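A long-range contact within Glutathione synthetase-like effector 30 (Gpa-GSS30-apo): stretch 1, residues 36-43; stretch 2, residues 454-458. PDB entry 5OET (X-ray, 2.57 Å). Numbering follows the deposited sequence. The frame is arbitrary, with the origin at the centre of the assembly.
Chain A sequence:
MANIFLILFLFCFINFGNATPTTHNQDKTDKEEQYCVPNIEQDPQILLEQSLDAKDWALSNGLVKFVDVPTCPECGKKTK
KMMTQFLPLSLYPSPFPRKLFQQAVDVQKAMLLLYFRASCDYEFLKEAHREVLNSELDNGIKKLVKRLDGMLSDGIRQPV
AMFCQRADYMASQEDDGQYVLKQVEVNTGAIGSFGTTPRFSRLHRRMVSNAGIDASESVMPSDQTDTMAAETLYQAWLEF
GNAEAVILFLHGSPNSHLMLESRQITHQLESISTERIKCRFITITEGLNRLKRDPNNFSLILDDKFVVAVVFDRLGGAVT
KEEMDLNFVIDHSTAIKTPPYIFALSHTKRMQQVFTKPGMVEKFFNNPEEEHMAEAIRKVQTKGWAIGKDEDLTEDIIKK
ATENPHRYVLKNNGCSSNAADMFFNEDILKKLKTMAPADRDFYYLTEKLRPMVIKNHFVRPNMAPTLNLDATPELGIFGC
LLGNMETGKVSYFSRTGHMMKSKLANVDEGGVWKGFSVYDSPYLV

Stretch 1 (36-43) CVPNIEQD
Stretch 2 454-458: IKNHF

What backbone shapes meet here? Residues 454-458 form an extended strand, with phi/psi from -128/170 at Ile454 to -112/125 at Phe458. Residues 36-43 follow an irregular path: Cys36 is extended (-153/154), then Val37 (-72/-43) and Pro38 (-52/-39) turn the chain, and Ile40 N donates a hydrogen bond to Val37 O at 3.1 Å. Val37 and Asn456 mark the register, their CA atoms 5.7 Å apart, and both stretches advance in the same general sense. No hydrogen bond crosses between them, so packing carries the contact, which buries 255 Å², both sides summed.

How does Val37 engage the strand? Buried, with chi1 at 167° (t), it points its CA-to-CB bond toward the strand. Its CB rests 3.4 Å from Lys455 O, while CG1 reaches 3.7 Å from Asn456 OD1 and 3.5 Å from His457 NE2. These are van der Waals contacts of hydrocarbon with polar atoms. The CA-to-CB bond of Asn456 points away (chi1 -145°, between wells; chi2 -41°), yet OD1 stays in reach and accepts a hydrogen bond from His457 N at 2.8 Å.

What does Pro38 add? Its ring, C-gamma exo, sets CG 3.7 Å from Lys455 CB, an apolar contact. Lys455 starts toward stretch 1 with chi1 at -67° (m), but its end leads away and NZ bonds elsewhere in the structure.

What happens beyond the turn? Asn39 and Ile40 (both chi1 m) make no contact. Glu41 returns to an extended backbone (-160/138); its OE2 accepts a hydrogen bond from Asp43 N at 3.2 Å. Gln42 (chi1 -131°, between wells; chi2 74°; chi3 -114°) brings OE1 to 4.1 Å from His457 CE1, loosely, at the ring edge; OE1 is hydrogen-bonded elsewhere. His457 adopts chi1 -42° (m) and chi2 -73°. Asp43 (chi1 -168°, t) caps the following helix.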

ATOM      1  N   CYS A  36       2.743  28.626  -2.560  1.00 54.69           N
ATOM      2  CA  CYS A  36       4.017  28.106  -3.034  1.00 55.02           C
ATOM      3  C   CYS A  36       4.660  27.283  -1.917  1.00 53.64           C
ATOM      4  O   CYS A  36       4.395  27.496  -0.736  1.00 54.40           O
ATOM      5  CB  CYS A  36       4.929  29.217  -3.545  1.00 57.29           C
ATOM      6  SG  CYS A  36       6.051  29.868  -2.301  1.00 61.55           S
ATOM      7  N   VAL A  37       5.492  26.336  -2.302  1.00 52.22           N
ATOM      8  CA  VAL A  37       5.891  25.277  -1.392  1.00 51.05           C
ATOM      9  C   VAL A  37       6.834  25.730  -0.274  1.00 52.30           C
ATOM     10  O   VAL A  37       6.655  25.313   0.869  1.00 54.79           O
ATOM     11  CB  VAL A  37       6.447  24.089  -2.188  1.00 49.38           C
ATOM     12  CG1 VAL A  37       7.162  23.103  -1.295  1.00 49.31           C
ATOM     13  CG2 VAL A  37       5.310  23.404  -2.915  1.00 48.69           C
ATOM     14  N   PRO A  38       7.847  26.557  -0.582  1.00 53.27           N
ATOM     15  CA  PRO A  38       8.713  27.080   0.495  1.00 54.38           C
ATOM     16  C   PRO A  38       7.985  27.750   1.675  1.00 55.40           C
ATOM     17  O   PRO A  38       8.379  27.518   2.805  1.00 54.77           O
ATOM     18  CB  PRO A  38       9.599  28.089  -0.228  1.00 55.50           C
ATOM     19  CG  PRO A  38       9.690  27.551  -1.607  1.00 55.14           C
ATOM     20  CD  PRO A  38       8.374  26.902  -1.912  1.00 53.78           C
ATOM     21  N   ASN A  39       6.920  28.520   1.408  1.00 57.39           N
ATOM     22  CA  ASN A  39       6.138  29.221   2.462  1.00 58.17           C
ATOM     23  C   ASN A  39       5.205  28.328   3.288  1.00 56.64           C
ATOM     24  O   ASN A  39       4.440  28.827   4.104  1.00 57.51           O
ATOM     25  CB  ASN A  39       5.317  30.378   1.870  1.00 59.42           C
ATOM     26  CG  ASN A  39       6.171  31.391   1.146  1.00 60.94           C
ATOM     27  OD1 ASN A  39       5.723  32.018   0.197  1.00 62.31           O
ATOM     28  ND2 ASN A  39       7.416  31.539   1.575  1.00 61.64           N
ATOM     29  N   ILE A  40       5.252  27.020   3.075  1.00 54.84           N
ATOM     30  CA  ILE A  40       4.598  26.069   3.965  1.00 54.01           C
ATOM     31  C   ILE A  40       5.454  25.894   5.217  1.00 54.04           C
ATOM     32  O   ILE A  40       4.968  26.100   6.319  1.00 55.10           O
ATOM     33  CB  ILE A  40       4.384  24.698   3.280  1.00 52.06           C
ATOM     34  CG1 ILE A  40       3.448  24.866   2.076  1.00 52.98           C
ATOM     35  CG2 ILE A  40       3.860  23.668   4.277  1.00 50.68           C
ATOM     36  CD1 ILE A  40       3.288  23.623   1.225  1.00 52.75           C
ATOM     37  N   GLU A  41       6.717  25.510   5.025  1.00 54.00           N
ATOM     38  CA  GLU A  41       7.626  25.147   6.118  1.00 54.75           C
ATOM     39  C   GLU A  41       9.075  25.250   5.644  1.00 53.67           C
ATOM     40  O   GLU A  41       9.386  24.865   4.516  1.00 53.96           O
ATOM     41  CB  GLU A  41       7.312  23.728   6.632  1.00 55.70           C
ATOM     42  CG  GLU A  41       8.135  23.234   7.829  1.00 58.47           C
ATOM     43  CD  GLU A  41       7.886  24.005   9.140  1.00 62.69           C
ATOM     44  OE1 GLU A  41       6.775  23.858   9.705  1.00 64.14           O
ATOM     45  OE2 GLU A  41       8.807  24.737   9.628  1.00 64.93           O
ATOM     46  N   GLN A  42       9.939  25.799   6.500  1.00 54.13           N
ATOM     47  CA  GLN A  42      11.390  25.905   6.235  1.00 54.87           C
ATOM     48  C   GLN A  42      12.298  25.407   7.374  1.00 53.37           C
ATOM     49  O   GLN A  42      13.505  25.566   7.307  1.00 51.99           O
ATOM     50  CB  GLN A  42      11.768  27.353   5.852  1.00 57.47           C
ATOM     51  CG  GLN A  42      12.628  27.435   4.590  1.00 58.31           C
ATOM     52  CD  GLN A  42      11.803  27.177   3.355  1.00 58.44           C
ATOM     53  OE1 GLN A  42      11.989  26.188   2.643  1.00 60.00           O
ATOM     54  NE2 GLN A  42      10.844  28.044   3.121  1.00 60.58           N
ATOM     55  N   ASP A  43      11.732  24.783   8.404  1.00 53.63           N
ATOM     56  CA  ASP A  43      12.537  24.091   9.397  1.00 54.43           C
ATOM     57  C   ASP A  43      13.043  22.802   8.740  1.00 52.80           C
ATOM     58  O   ASP A  43      12.228  21.999   8.308  1.00 52.13           O
ATOM     59  CB  ASP A  43      11.718  23.799  10.661  1.00 55.02           C
ATOM     60  CG  ASP A  43      12.585  23.339  11.822  1.00 56.66           C
ATOM     61  OD1 ASP A  43      13.448  22.461  11.612  1.00 56.89           O
ATOM     62  OD2 ASP A  43      12.415  23.870  12.945  1.00 58.12           O
ATOM     63  N   ILE A 454       9.292  25.974 -10.744  1.00 54.25           N
ATOM     64  CA  ILE A 454       8.746  26.143  -9.402  1.00 53.74           C
ATOM     65  C   ILE A 454       9.712  25.498  -8.407  1.00 52.18           C
ATOM     66  O   ILE A 454      10.658  24.817  -8.800  1.00 51.21           O
ATOM     67  CB  ILE A 454       7.294  25.596  -9.288  1.00 52.73           C
ATOM     68  CG1 ILE A 454       7.215  24.089  -9.558  1.00 51.91           C
ATOM     69  CG2 ILE A 454       6.363  26.343 -10.236  1.00 52.82           C
ATOM     70  CD1 ILE A 454       7.435  23.208  -8.344  1.00 51.83           C
ATOM     71  N   LYS A 455       9.469  25.745  -7.124  1.00 51.67           N
ATOM     72  CA  LYS A 455      10.276  25.220  -6.022  1.00 50.09           C
ATOM     73  C   LYS A 455       9.493  24.114  -5.302  1.00 46.98           C
ATOM     74  O   LYS A 455       8.286  24.242  -5.070  1.00 47.20           O
ATOM     75  CB  LYS A 455      10.614  26.341  -5.033  1.00 52.45           C
ATOM     76  CG  LYS A 455      11.548  27.439  -5.554  1.00 55.50           C
ATOM     77  CD  LYS A 455      13.006  27.228  -5.128  1.00 57.55           C
ATOM     78  CE  LYS A 455      13.765  28.555  -4.928  1.00 59.41           C
ATOM     79  NZ  LYS A 455      14.521  29.022  -6.129  1.00 60.40           N
ATOM     80  N   ASN A 456      10.183  23.032  -4.955  1.00 43.95           N
ATOM     81  CA  ASN A 456       9.592  21.931  -4.213  1.00 41.24           C
ATOM     82  C   ASN A 456      10.708  21.133  -3.548  1.00 41.11           C
ATOM     83  O   ASN A 456      11.909  21.426  -3.753  1.00 42.34           O
ATOM     84  CB  ASN A 456       8.773  21.041  -5.157  1.00 40.14           C
ATOM     85  CG  ASN A 456       7.525  20.464  -4.494  1.00 38.81           C
ATOM     86  OD1 ASN A 456       7.572  20.048  -3.336  1.00 38.81           O
ATOM     87  ND2 ASN A 456       6.415  20.445  -5.213  1.00 36.59           N
ATOM     88  N   HIS A 457      10.327  20.147  -2.745  1.00 39.56           N
ATOM     89  CA  HIS A 457      11.284  19.258  -2.104  1.00 40.27           C
ATOM     90  C   HIS A 457      11.138  17.844  -2.661  1.00 40.70           C
ATOM     91  O   HIS A 457      10.031  17.370  -2.874  1.00 42.38           O
ATOM     92  CB  HIS A 457      11.052  19.252  -0.592  1.00 40.27           C
ATOM     93  CG  HIS A 457      10.781  20.607  -0.032  1.00 40.45           C
ATOM     94  ND1 HIS A 457      11.762  21.556   0.111  1.00 40.93           N
ATOM     95  CD2 HIS A 457       9.632  21.180   0.396  1.00 40.62           C
ATOM     96  CE1 HIS A 457      11.228  22.662   0.599  1.00 42.40           C
ATOM     97  NE2 HIS A 457       9.933  22.465   0.768  1.00 41.40           N
ATOM     98  N   PHE A 458      12.255  17.159  -2.864  1.00 41.39           N
ATOM     99  CA  PHE A 458      12.281  15.839  -3.511  1.00 41.10           C
ATOM    100  C   PHE A 458      12.690  14.732  -2.531  1.00 40.95           C
ATOM    101  O   PHE A 458      13.747  14.805  -1.927  1.00 42.58           O
ATOM    102  CB  PHE A 458      13.290  15.883  -4.660  1.00 42.07           C
ATOM    103  CG  PHE A 458      12.781  16.512  -5.928  1.00 41.98           C
ATOM    104  CD1 PHE A 458      11.589  17.240  -5.988  1.00 41.40           C
ATOM    105  CD2 PHE A 458      13.549  16.380  -7.104  1.00 42.92           C
ATOM    106  CE1 PHE A 458      11.166  17.786  -7.200  1.00 42.61           C
ATOM    107  CE2 PHE A 458      13.122  16.926  -8.308  1.00 42.97           C
ATOM    108  CZ  PHE A 458      11.927  17.634  -8.354  1.00 42.47           C
TER